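Local structure of 2-pyrone-4,6-dicarboxylic acid hydrolase, putative (Pseudomonas putida, 2FFI) at residues D44-L49 with G81-V86; E210-A215 with F255-C260; Y226-L231 with R265-L270; L231-D236 with G249-Q254. The protein probably hydrolyses the lactone ring of 2-pyrone-4,6-dicarboxylate and folds as an amidohydrolase-type TIM barrel. One frame throughout, in Å; residues are numbered along the deposited sequence.

Contact 1 of 4, residues D44-L49 with G81-V86; sequences DYLGQL and GQLRGV
Helix 42-51 passes the loop 81-86 at some distance, the closest alpha carbons being Leu46 CA and Gln82 CA at 9.5 Å, so only side chains bridge the gap. In this TIM barrel of the amidohydrolase family the loop follows helix 70-78 and runs beside strand 56-57, where Gln82 and Arg84 form backbone hydrogen bonds with Gly57. Tyr45 and Leu83 reach towards each other and slide past in opposite directions. With CG anti to the backbone N (chi1 175°), the tyrosine ring extends from the helix and offers its edge to the leucine: CE2 of Tyr45 lies 4.1 Å from CD2 of Leu83, which sits near the ring plane. One ring face is covered from within the helix by Leu49 CG, 3.7 Å over the ring and nearer its edge atoms than its centre. The phenol OH is hydrogen-bonded to Asp16, which helps hold the far end of the ring. Leu46 runs obliquely across the Gln82 side chain and also brings CD1 to 4.4 Å from Leu83 CD1. The Gln82 amide is held through NE2, which bonds to Ser55 O, while its OE1 meets Leu46 CG at 4.1 Å.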
loop_
_atom_site.group_PDB
_atom_site.type_symbol
_atom_site.label_atom_id
_atom_site.label_comp_id
_atom_site.label_asym_id
_atom_site.label_seq_id
_atom_site.Cartn_x
_atom_site.Cartn_y
_atom_site.Cartn_z
ATOM N N ASP A 44 -13.488 7.410 11.847
ATOM C CA ASP A 44 -13.518 8.310 10.710
ATOM C C ASP A 44 -13.280 7.562 9.413
ATOM O O ASP A 44 -14.014 7.742 8.443
ATOM C CB ASP A 44 -12.486 9.427 10.864
ATOM C CG ASP A 44 -12.835 10.404 11.978
ATOM O OD1 ASP A 44 -12.173 11.466 12.044
ATOM O OD2 ASP A 44 -13.752 10.112 12.788
ATOM N N TYR A 45 -12.250 6.726 9.393
ATOM C CA TYR A 45 -11.916 5.955 8.202
ATOM C C TYR A 45 -13.067 5.051 7.779
ATOM O O TYR A 45 -13.413 4.981 6.601
ATOM C CB TYR A 45 -10.686 5.103 8.467
ATOM C CG TYR A 45 -10.352 4.198 7.319
ATOM C CD1 TYR A 45 -10.142 4.712 6.046
ATOM C CD2 TYR A 45 -10.247 2.822 7.502
ATOM C CE1 TYR A 45 -9.834 3.872 4.980
ATOM C CE2 TYR A 45 -9.937 1.984 6.450
ATOM C CZ TYR A 45 -9.734 2.512 5.202
ATOM O OH TYR A 45 -9.422 1.689 4.165
ATOM N N LEU A 46 -13.643 4.354 8.751
ATOM C CA LEU A 46 -14.753 3.470 8.489
ATOM C C LEU A 46 -15.898 4.278 7.904
ATOM O O LEU A 46 -16.597 3.815 7.007
ATOM C CB LEU A 46 -15.170 2.777 9.783
ATOM C CG LEU A 46 -14.646 1.349 9.973
ATOM C CD1 LEU A 46 -13.252 1.233 9.429
ATOM C CD2 LEU A 46 -14.701 0.972 11.440
ATOM N N GLY A 47 -16.079 5.498 8.399
ATOM C CA GLY A 47 -17.149 6.345 7.889
ATOM C C GLY A 47 -16.909 6.743 6.443
ATOM O O GLY A 47 -17.780 6.603 5.586
ATOM N N GLN A 48 -15.717 7.257 6.180
ATOM C CA GLN A 48 -15.323 7.649 4.853
ATOM C C GLN A 48 -15.434 6.480 3.895
ATOM O O GLN A 48 -15.696 6.682 2.716
ATOM C CB GLN A 48 -13.889 8.151 4.892
ATOM C CG GLN A 48 -13.752 9.463 5.595
ATOM C CD GLN A 48 -14.506 10.562 4.860
ATOM O OE1 GLN A 48 -15.542 11.055 5.323
ATOM N NE2 GLN A 48 -13.986 10.946 3.696
ATOM N N LEU A 49 -15.208 5.259 4.393
ATOM C CA LEU A 49 -15.301 4.059 3.548
ATOM C C LEU A 49 -16.744 3.807 3.102
ATOM O O LEU A 49 -17.015 3.762 1.904
ATOM C CB LEU A 49 -14.790 2.782 4.270
ATOM C CG LEU A 49 -13.323 2.344 4.400
ATOM C CD1 LEU A 49 -13.283 0.996 5.070
ATOM C CD2 LEU A 49 -12.641 2.273 3.053
ATOM N N GLY A 81 -12.583 -9.038 10.497
ATOM C CA GLY A 81 -12.942 -9.411 9.148
ATOM C C GLY A 81 -12.963 -8.247 8.185
ATOM O O GLY A 81 -12.531 -8.381 7.040
ATOM N N GLN A 82 -13.438 -7.096 8.648
ATOM C CA GLN A 82 -13.537 -5.906 7.797
ATOM C C GLN A 82 -12.213 -5.326 7.303
ATOM O O GLN A 82 -12.165 -4.706 6.247
ATOM C CB GLN A 82 -14.344 -4.813 8.522
ATOM C CG GLN A 82 -14.582 -3.552 7.686
ATOM C CD GLN A 82 -15.777 -2.723 8.160
ATOM O OE1 GLN A 82 -15.942 -2.484 9.361
ATOM N NE2 GLN A 82 -16.603 -2.261 7.210
ATOM N N LEU A 83 -11.137 -5.548 8.046
ATOM C CA LEU A 83 -9.853 -4.998 7.657
ATOM C C LEU A 83 -8.743 -6.021 7.698
ATOM O O LEU A 83 -8.891 -7.070 8.321
ATOM C CB LEU A 83 -9.485 -3.849 8.590
ATOM C CG LEU A 83 -10.467 -2.685 8.668
ATOM C CD1 LEU A 83 -10.065 -1.715 9.775
ATOM C CD2 LEU A 83 -10.518 -1.995 7.307
ATOM N N ARG A 84 -7.624 -5.712 7.044
ATOM C CA ARG A 84 -6.481 -6.615 7.068
ATOM C C ARG A 84 -5.237 -5.878 7.531
ATOM O O ARG A 84 -4.628 -6.234 8.538
ATOM C CB ARG A 84 -6.232 -7.249 5.704
ATOM C CG ARG A 84 -7.261 -8.300 5.334
ATOM C CD ARG A 84 -7.305 -9.450 6.332
ATOM N NE ARG A 84 -8.300 -10.417 5.900
ATOM C CZ ARG A 84 -9.459 -10.620 6.511
ATOM N NH1 ARG A 84 -10.313 -11.522 6.032
ATOM N NH2 ARG A 84 -9.752 -9.945 7.614
ATOM N N GLY A 85 -4.855 -4.840 6.808
ATOM C CA GLY A 85 -3.680 -4.095 7.221
ATOM C C GLY A 85 -2.319 -4.789 7.243
ATOM O O GLY A 85 -2.205 -5.984 7.531
ATOM N N VAL A 86 -1.284 -3.998 6.941
ATOM C CA VAL A 86 0.103 -4.440 6.901
ATOM C C VAL A 86 0.881 -3.708 7.994
ATOM O O VAL A 86 0.524 -2.588 8.364
ATOM C CB VAL A 86 0.739 -4.128 5.530
ATOM C CG1 VAL A 86 -0.249 -4.424 4.415
ATOM C CG2 VAL A 86 1.196 -2.703 5.472
#

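Contact 2 of 4, residues E210-A215 with F255-C260; sequences ENLAFA and FEALGC
Leu212 and Ala215 of helix 208-225 pack against Ala257 and Leu258 in the last turn of helix 248-258. Across the two segments the interaction is wholly apolar. Two leucine methyls do the touching, one from each helix, and each is paired with an alanine methyl of the other: CD2 of Leu212 lies 4.2 Å from CB of Ala257, and CD2 of Leu258 lies 3.9 Å from CB of Ala215. Leu212 has CG anti to its own N (chi1 -163°), which carries its branched end out to the alanine. The small alanines let the backbones come close, with Ala215 CA and Leu258 CA 7.3 Å apart. No hydrogen bond crosses between the segments; each helix keeps its own backbone bonds, as in Phe214 N to Glu210 O at 2.9 Å, and Leu258 N to Phe255 O closes the final turn before Gly259 leaves the helix with positive phi (73°). Ala257 is exposed, whereas Leu258 is buried and also touches Leu219. Both helices belong to the outer layer of the barrel, and Phe255, directed away from this interface, packs on helix 262-276 and meets Trp233 of strand 231-234 edge-to-face.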
loop_
_atom_site.group_PDB
_atom_site.type_symbol
_atom_site.label_atom_id
_atom_site.label_comp_id
_atom_site.label_asym_id
_atom_site.label_seq_id
_atom_site.Cartn_x
_atom_site.Cartn_y
_atom_site.Cartn_z
ATOM N N GLU A 210 -1.379 17.070 -14.289
ATOM C CA GLU A 210 -0.281 16.353 -14.922
ATOM C C GLU A 210 -0.183 14.940 -14.373
ATOM O O GLU A 210 0.012 13.993 -15.131
ATOM C CB GLU A 210 1.036 17.087 -14.690
ATOM C CG GLU A 210 1.377 18.083 -15.775
ATOM C CD GLU A 210 2.423 19.081 -15.324
ATOM O OE1 GLU A 210 2.972 19.792 -16.192
ATOM O OE2 GLU A 210 2.685 19.169 -14.101
ATOM N N ASN A 211 -0.318 14.806 -13.054
ATOM C CA ASN A 211 -0.251 13.511 -12.397
ATOM C C ASN A 211 -1.390 12.668 -12.928
ATOM O O ASN A 211 -1.234 11.476 -13.203
ATOM C CB ASN A 211 -0.417 13.657 -10.881
ATOM C CG ASN A 211 0.579 14.628 -10.265
ATOM O OD1 ASN A 211 1.771 14.578 -10.556
ATOM N ND2 ASN A 211 0.090 15.508 -9.397
ATOM N N LEU A 212 -2.544 13.308 -13.072
ATOM C CA LEU A 212 -3.733 12.632 -13.547
ATOM C C LEU A 212 -3.535 12.160 -14.978
ATOM O O LEU A 212 -3.982 11.078 -15.340
ATOM C CB LEU A 212 -4.936 13.578 -13.421
ATOM C CG LEU A 212 -6.369 13.035 -13.469
ATOM C CD1 LEU A 212 -6.738 12.735 -14.912
ATOM C CD2 LEU A 212 -6.508 11.806 -12.594
ATOM N N ALA A 213 -2.859 12.954 -15.799
ATOM C CA ALA A 213 -2.629 12.542 -17.183
ATOM C C ALA A 213 -1.654 11.366 -17.205
ATOM O O ALA A 213 -1.799 10.440 -17.993
ATOM C CB ALA A 213 -2.063 13.701 -17.999
ATOM N N PHE A 214 -0.658 11.411 -16.325
ATOM C CA PHE A 214 0.344 10.363 -16.249
ATOM C C PHE A 214 -0.203 9.122 -15.560
ATOM O O PHE A 214 0.167 8.015 -15.891
ATOM C CB PHE A 214 1.594 10.881 -15.530
ATOM C CG PHE A 214 2.635 9.832 -15.311
ATOM C CD1 PHE A 214 2.574 8.992 -14.203
ATOM C CD2 PHE A 214 3.660 9.655 -16.231
ATOM C CE1 PHE A 214 3.526 7.990 -14.012
ATOM C CE2 PHE A 214 4.620 8.657 -16.053
ATOM C CZ PHE A 214 4.553 7.819 -14.941
ATOM N N ALA A 215 -1.076 9.320 -14.588
ATOM C CA ALA A 215 -1.676 8.198 -13.892
ATOM C C ALA A 215 -2.470 7.388 -14.913
ATOM O O ALA A 215 -2.554 6.163 -14.833
ATOM C CB ALA A 215 -2.593 8.696 -12.783
ATOM N N PHE A 255 -10.135 8.523 -9.202
ATOM C CA PHE A 255 -10.184 7.152 -9.686
ATOM C C PHE A 255 -11.168 7.128 -10.839
ATOM O O PHE A 255 -10.847 6.659 -11.931
ATOM C CB PHE A 255 -10.623 6.209 -8.569
ATOM C CG PHE A 255 -11.075 4.876 -9.051
ATOM C CD1 PHE A 255 -12.434 4.592 -9.158
ATOM C CD2 PHE A 255 -10.152 3.914 -9.419
ATOM C CE1 PHE A 255 -12.870 3.371 -9.630
ATOM C CE2 PHE A 255 -10.576 2.689 -9.892
ATOM C CZ PHE A 255 -11.939 2.417 -9.998
ATOM N N GLU A 256 -12.357 7.670 -10.595
ATOM C CA GLU A 256 -13.399 7.733 -11.609
ATOM C C GLU A 256 -12.847 8.433 -12.853
ATOM O O GLU A 256 -13.212 8.103 -13.976
ATOM C CB GLU A 256 -14.579 8.525 -11.065
ATOM C CG GLU A 256 -14.985 8.132 -9.658
ATOM C CD GLU A 256 -16.145 7.162 -9.630
ATOM O OE1 GLU A 256 -15.961 5.982 -10.012
ATOM O OE2 GLU A 256 -17.252 7.597 -9.229
ATOM N N ALA A 257 -11.952 9.388 -12.643
ATOM C CA ALA A 257 -11.373 10.134 -13.754
ATOM C C ALA A 257 -10.477 9.303 -14.664
ATOM O O ALA A 257 -10.421 9.557 -15.867
ATOM C CB ALA A 257 -10.597 11.348 -13.230
ATOM N N LEU A 258 -9.762 8.333 -14.101
ATOM C CA LEU A 258 -8.877 7.489 -14.897
ATOM C C LEU A 258 -9.627 6.939 -16.095
ATOM O O LEU A 258 -9.038 6.706 -17.146
ATOM C CB LEU A 258 -8.343 6.329 -14.055
ATOM C CG LEU A 258 -7.424 6.681 -12.881
ATOM C CD1 LEU A 258 -7.111 5.423 -12.089
ATOM C CD2 LEU A 258 -6.155 7.320 -13.399
ATOM N N GLY A 259 -10.931 6.730 -15.926
ATOM C CA GLY A 259 -11.745 6.210 -17.007
ATOM C C GLY A 259 -11.497 4.746 -17.265
ATOM O O GLY A 259 -11.230 4.345 -18.398
ATOM N N CYS A 260 -11.587 3.951 -16.203
ATOM C CA CYS A 260 -11.369 2.513 -16.288
ATOM C C CYS A 260 -12.662 1.804 -16.644
ATOM O O CYS A 260 -13.720 2.116 -16.089
ATOM C CB CYS A 260 -10.866 1.968 -14.953
ATOM S SG CYS A 260 -9.321 2.704 -14.409
#

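Contact 3 of 4, residues Y226-L231 with R265-L270; sequences YGAERL and RQALLL
Peptide groups of Ala228 and Leu231, rather than aromatic rings, are the flat groups that meet Ala267 and Leu268 of helix 262-276. The carbonyl O of Ala228 lies 3.6 Å from CB of Ala267, and the Leu231 carbonyl is approached by the CD2 methyl of Leu268. Beside the interface, the guanidinium of Arg230 has Glu229 O in its own plane; NH2 donates to that oxygen at 2.6 Å but stands above the carbonyl plane, 55° out of it. Arg230 NE is bonded to Gly192 O and NH1 also has a partner, so all three nitrogens are engaged. Between side chains the packing is apolar. Ala228 CB meets Ala267 CB at 3.8 Å, and the two small residues let their backbones approach to 5.9 Å between CA atoms. One step along, the Leu268 side chain carries CG anti to its carbonyl carbon (chi1 -59°) and lays CD2 against CB of Leu231, which also touches Leu219 and Leu222 of helix 208-225. Gly227 leaves that helix with positive phi, and a 3-10 turn at 228-230 leads into strand 231-234. This is the alpha-to-beta connection of a TIM barrel, with helix 262-276, the second helix after the strand, packed against it.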
loop_
_atom_site.group_PDB
_atom_site.type_symbol
_atom_site.label_atom_id
_atom_site.label_comp_id
_atom_site.label_asym_id
_atom_site.label_seq_id
_atom_site.Cartn_x
_atom_site.Cartn_y
_atom_site.Cartn_z
ATOM N N TYR A 226 1.557 -6.229 -16.313
ATOM C CA TYR A 226 1.287 -7.021 -15.123
ATOM C C TYR A 226 -0.086 -7.671 -15.140
ATOM O O TYR A 226 -0.241 -8.812 -14.695
ATOM C CB TYR A 226 1.440 -6.155 -13.875
ATOM C CG TYR A 226 2.874 -5.831 -13.575
ATOM C CD1 TYR A 226 3.777 -6.840 -13.277
ATOM C CD2 TYR A 226 3.327 -4.520 -13.593
ATOM C CE1 TYR A 226 5.104 -6.555 -12.997
ATOM C CE2 TYR A 226 4.654 -4.216 -13.316
ATOM C CZ TYR A 226 5.539 -5.239 -13.014
ATOM O OH TYR A 226 6.840 -4.945 -12.689
ATOM N N GLY A 227 -1.076 -6.937 -15.650
ATOM C CA GLY A 227 -2.432 -7.449 -15.721
ATOM C C GLY A 227 -3.318 -6.887 -14.628
ATOM O O GLY A 227 -2.825 -6.454 -13.588
ATOM N N ALA A 228 -4.627 -6.896 -14.865
ATOM C CA ALA A 228 -5.610 -6.389 -13.907
ATOM C C ALA A 228 -5.563 -7.123 -12.568
ATOM O O ALA A 228 -5.826 -6.532 -11.514
ATOM C CB ALA A 228 -7.005 -6.497 -14.502
ATOM N N GLU A 229 -5.236 -8.416 -12.612
ATOM C CA GLU A 229 -5.156 -9.233 -11.399
ATOM C C GLU A 229 -3.931 -8.879 -10.555
ATOM O O GLU A 229 -3.621 -9.556 -9.576
ATOM C CB GLU A 229 -5.126 -10.730 -11.761
ATOM C CG GLU A 229 -5.374 -11.654 -10.554
ATOM C CD GLU A 229 -5.429 -13.146 -10.895
ATOM O OE1 GLU A 229 -6.210 -13.527 -11.803
ATOM O OE2 GLU A 229 -4.705 -13.938 -10.237
ATOM N N ARG A 230 -3.241 -7.809 -10.934
ATOM C CA ARG A 230 -2.055 -7.388 -10.213
ATOM C C ARG A 230 -2.064 -5.918 -9.860
ATOM O O ARG A 230 -1.115 -5.420 -9.266
ATOM C CB ARG A 230 -0.805 -7.718 -11.020
ATOM C CG ARG A 230 -0.496 -9.195 -11.047
ATOM C CD ARG A 230 0.071 -9.646 -9.732
ATOM N NE ARG A 230 0.258 -11.091 -9.722
ATOM C CZ ARG A 230 -0.737 -11.966 -9.674
ATOM N NH1 ARG A 230 -0.481 -13.261 -9.671
ATOM N NH2 ARG A 230 -1.991 -11.543 -9.620
ATOM N N LEU A 231 -3.139 -5.226 -10.221
ATOM C CA LEU A 231 -3.271 -3.813 -9.908
ATOM C C LEU A 231 -4.463 -3.583 -8.979
ATOM O O LEU A 231 -5.554 -4.095 -9.222
ATOM C CB LEU A 231 -3.442 -3.008 -11.190
ATOM C CG LEU A 231 -2.169 -2.804 -12.023
ATOM C CD1 LEU A 231 -1.703 -4.124 -12.544
ATOM C CD2 LEU A 231 -2.430 -1.858 -13.199
ATOM N N ARG A 265 -12.175 -1.802 -13.102
ATOM C CA ARG A 265 -12.638 -1.225 -11.843
ATOM C C ARG A 265 -12.963 -2.306 -10.824
ATOM O O ARG A 265 -12.749 -2.119 -9.631
ATOM C CB ARG A 265 -13.880 -0.339 -12.056
ATOM C CG ARG A 265 -13.652 0.920 -12.895
ATOM C CD ARG A 265 -14.565 2.062 -12.455
ATOM N NE ARG A 265 -15.972 1.671 -12.450
ATOM C CZ ARG A 265 -16.673 1.391 -13.543
ATOM N NH1 ARG A 265 -16.090 1.464 -14.736
ATOM N NH2 ARG A 265 -17.947 1.025 -13.440
ATOM N N GLN A 266 -13.493 -3.430 -11.293
ATOM C CA GLN A 266 -13.829 -4.516 -10.390
ATOM C C GLN A 266 -12.556 -5.182 -9.905
ATOM O O GLN A 266 -12.512 -5.736 -8.809
ATOM C CB GLN A 266 -14.758 -5.524 -11.079
ATOM C CG GLN A 266 -16.176 -4.979 -11.290
ATOM C CD GLN A 266 -16.900 -4.705 -9.969
ATOM O OE1 GLN A 266 -17.244 -5.641 -9.228
ATOM N NE2 GLN A 266 -17.127 -3.420 -9.664
ATOM N N ALA A 267 -11.513 -5.111 -10.722
ATOM C CA ALA A 267 -10.223 -5.679 -10.358
ATOM C C ALA A 267 -9.514 -4.726 -9.392
ATOM O O ALA A 267 -9.007 -5.144 -8.362
ATOM C CB ALA A 267 -9.369 -5.880 -11.601
ATOM N N LEU A 268 -9.503 -3.439 -9.721
ATOM C CA LEU A 268 -8.829 -2.472 -8.886
ATOM C C LEU A 268 -9.539 -2.182 -7.580
ATOM O O LEU A 268 -8.899 -1.763 -6.601
ATOM C CB LEU A 268 -8.631 -1.162 -9.650
ATOM C CG LEU A 268 -7.824 -1.191 -10.953
ATOM C CD1 LEU A 268 -7.832 0.198 -11.568
ATOM C CD2 LEU A 268 -6.407 -1.658 -10.705
ATOM N N LEU A 269 -10.849 -2.405 -7.538
ATOM C CA LEU A 269 -11.595 -2.100 -6.328
ATOM C C LEU A 269 -12.017 -3.310 -5.522
ATOM O O LEU A 269 -12.506 -3.170 -4.407
ATOM C CB LEU A 269 -12.826 -1.279 -6.683
ATOM C CG LEU A 269 -12.660 -0.058 -7.605
ATOM C CD1 LEU A 269 -13.996 0.668 -7.610
ATOM C CD2 LEU A 269 -11.548 0.893 -7.132
ATOM N N LEU A 270 -11.802 -4.502 -6.058
ATOM C CA LEU A 270 -12.203 -5.686 -5.334
ATOM C C LEU A 270 -11.395 -6.960 -5.614
ATOM O O LEU A 270 -10.615 -7.408 -4.773
ATOM C CB LEU A 270 -13.678 -5.955 -5.611
ATOM C CG LEU A 270 -14.286 -7.100 -4.800
ATOM C CD1 LEU A 270 -14.453 -6.682 -3.362
ATOM C CD2 LEU A 270 -15.594 -7.468 -5.393
#

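Contact 4 of 4, residues L231-D236 with G249-Q254; sequences LMWGSD and GSAVEQ
The strand-to-helix layering of the TIM barrel is seen where Trp233 and Ser235 of segment 231-236 meet Ala251 and Val252 of helix 248-258. Trp233 carries most of the contact. Its CG lies anti to the backbone N (chi1 176°), which sends the indole out from the strand toward the helix. The six-membered end makes the apolar contacts: CH2 is 4.3 Å from CG2 of Val252, which comes at it obliquely, and CZ2 is 4.5 Å from CB of Ala251. The pyrrole NE1 faces the Ala251 carbonyl, whose O lies at the ring edge near its plane, yet at 4.3 Å this pair is too far apart for a hydrogen bond. One ring face carries the backbone N of Ser235, which stands 3.7 Å from the indole plane over the periphery of the ring. Phe54 stacks on the indole, adding aromatic cover. Beyond the ring, Ala251 CB sits 4.3 Å from Ser235 O, and the nearest alpha carbons, Ser235 CA and Ala251 CA, are 6.1 Å apart. The Ser235 hydroxyl is hydrogen-bonded to Asp16, and OD1 of Asp236 forms a salt bridge with Arg203. The absence of a hydrogen bond across the two segments is consistent with cohesion by apolar and van der Waals packing, while the polar groups of Ser235 and Asp236 are held by other parts of the barrel.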
loop_
_atom_site.group_PDB
_atom_site.type_symbol
_atom_site.label_atom_id
_atom_site.label_comp_id
_atom_site.label_asym_id
_atom_site.label_seq_id
_atom_site.Cartn_x
_atom_site.Cartn_y
_atom_site.Cartn_z
ATOM N N LEU A 231 -3.139 -5.226 -10.221
ATOM C CA LEU A 231 -3.271 -3.813 -9.908
ATOM C C LEU A 231 -4.463 -3.583 -8.979
ATOM O O LEU A 231 -5.554 -4.095 -9.222
ATOM C CB LEU A 231 -3.442 -3.008 -11.190
ATOM C CG LEU A 231 -2.169 -2.804 -12.023
ATOM C CD1 LEU A 231 -1.703 -4.124 -12.544
ATOM C CD2 LEU A 231 -2.430 -1.858 -13.199
HETATM N N MSE A 232 -4.254 -2.822 -7.908
HETATM C CA MSE A 232 -5.334 -2.540 -6.969
HETATM C C MSE A 232 -5.335 -1.073 -6.567
HETATM O O MSE A 232 -4.280 -0.444 -6.474
HETATM C CB MSE A 232 -5.202 -3.398 -5.717
HETATM C CG MSE A 232 -4.080 -2.983 -4.807
HETATM SE SE MSE A 232 -3.446 -4.483 -3.779
HETATM C CE MSE A 232 -1.822 -4.771 -4.748
ATOM N N TRP A 233 -6.523 -0.535 -6.318
ATOM C CA TRP A 233 -6.652 0.866 -5.933
ATOM C C TRP A 233 -6.553 1.132 -4.442
ATOM O O TRP A 233 -7.088 0.383 -3.628
ATOM C CB TRP A 233 -7.989 1.431 -6.420
ATOM C CG TRP A 233 -8.241 2.850 -5.981
ATOM C CD1 TRP A 233 -7.876 3.992 -6.636
ATOM C CD2 TRP A 233 -8.939 3.272 -4.788
ATOM N NE1 TRP A 233 -8.310 5.097 -5.926
ATOM C CE2 TRP A 233 -8.966 4.682 -4.797
ATOM C CE3 TRP A 233 -9.544 2.591 -3.717
ATOM C CZ2 TRP A 233 -9.575 5.427 -3.785
ATOM C CZ3 TRP A 233 -10.151 3.338 -2.697
ATOM C CH2 TRP A 233 -10.164 4.741 -2.745
ATOM N N GLY A 234 -5.883 2.224 -4.096
ATOM C CA GLY A 234 -5.761 2.612 -2.701
ATOM C C GLY A 234 -6.221 4.047 -2.490
ATOM O O GLY A 234 -6.135 4.855 -3.400
ATOM N N SER A 235 -6.730 4.380 -1.314
ATOM C CA SER A 235 -7.160 5.747 -1.091
ATOM C C SER A 235 -5.983 6.534 -0.514
ATOM O O SER A 235 -5.806 7.725 -0.798
ATOM C CB SER A 235 -8.336 5.788 -0.117
ATOM O OG SER A 235 -7.987 5.229 1.142
ATOM N N ASP A 236 -5.184 5.862 0.308
ATOM C CA ASP A 236 -4.022 6.477 0.938
ATOM C C ASP A 236 -4.423 7.457 2.026
ATOM O O ASP A 236 -3.629 8.298 2.447
ATOM C CB ASP A 236 -3.163 7.202 -0.094
ATOM C CG ASP A 236 -1.794 7.520 0.436
ATOM O OD1 ASP A 236 -1.140 8.440 -0.092
ATOM O OD2 ASP A 236 -1.370 6.827 1.383
ATOM N N GLY A 249 -13.106 11.527 -0.809
ATOM C CA GLY A 249 -13.890 11.801 -1.999
ATOM C C GLY A 249 -13.080 12.289 -3.190
ATOM O O GLY A 249 -13.304 11.831 -4.312
ATOM N N SER A 250 -12.148 13.222 -2.968
ATOM C CA SER A 250 -11.333 13.746 -4.062
ATOM C C SER A 250 -10.436 12.640 -4.599
ATOM O O SER A 250 -10.005 12.691 -5.747
ATOM C CB SER A 250 -10.478 14.930 -3.608
ATOM O OG SER A 250 -9.279 14.544 -2.964
ATOM N N ALA A 251 -10.165 11.627 -3.778
ATOM C CA ALA A 251 -9.338 10.518 -4.218
ATOM C C ALA A 251 -10.159 9.595 -5.130
ATOM O O ALA A 251 -9.667 9.146 -6.167
ATOM C CB ALA A 251 -8.816 9.759 -3.013
ATOM N N VAL A 252 -11.408 9.314 -4.748
ATOM C CA VAL A 252 -12.292 8.449 -5.553
ATOM C C VAL A 252 -12.579 9.124 -6.908
ATOM O O VAL A 252 -12.557 8.495 -7.965
ATOM C CB VAL A 252 -13.636 8.189 -4.805
ATOM C CG1 VAL A 252 -14.516 7.259 -5.612
ATOM C CG2 VAL A 252 -13.358 7.613 -3.431
ATOM N N GLU A 253 -12.848 10.424 -6.846
ATOM C CA GLU A 253 -13.111 11.245 -8.019
ATOM C C GLU A 253 -11.962 11.152 -9.022
ATOM O O GLU A 253 -12.185 11.223 -10.229
ATOM C CB GLU A 253 -13.303 12.692 -7.587
ATOM C CG GLU A 253 -14.624 12.949 -6.854
ATOM C CD GLU A 253 -14.796 14.403 -6.433
ATOM O OE1 GLU A 253 -14.147 15.286 -7.047
ATOM O OE2 GLU A 253 -15.591 14.658 -5.493
ATOM N N GLN A 254 -10.735 11.011 -8.520
ATOM C CA GLN A 254 -9.573 10.869 -9.391
ATOM C C GLN A 254 -9.572 9.458 -9.953
ATOM O O GLN A 254 -9.036 9.203 -11.031
ATOM C CB GLN A 254 -8.268 11.054 -8.627
ATOM C CG GLN A 254 -7.891 12.454 -8.239
ATOM C CD GLN A 254 -6.607 12.461 -7.426
ATOM O OE1 GLN A 254 -6.528 11.814 -6.382
ATOM N NE2 GLN A 254 -5.590 13.184 -7.907
#

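Overall arrangement
From the N terminus, contact 1 closes first, joining helix 42-51 to the loop beyond helix 70-78; it is finished before any other opens. The remaining three share the C-terminal part of the barrel. Contact 2 opens on helix 208-225, contact 3 on the turn after it, and contact 4 on strand 231-234. Of these three, contact 4 closes first, on helix 248-258, and is nested inside the loops of both others; contact 2 closes later on the same helix, and contact 3 last, on helix 262-276, so contacts 2 and 3 cross. Leu231 belongs to contacts 3 and 4, while contacts 1 and 2 lie about 24 Å apart between centres.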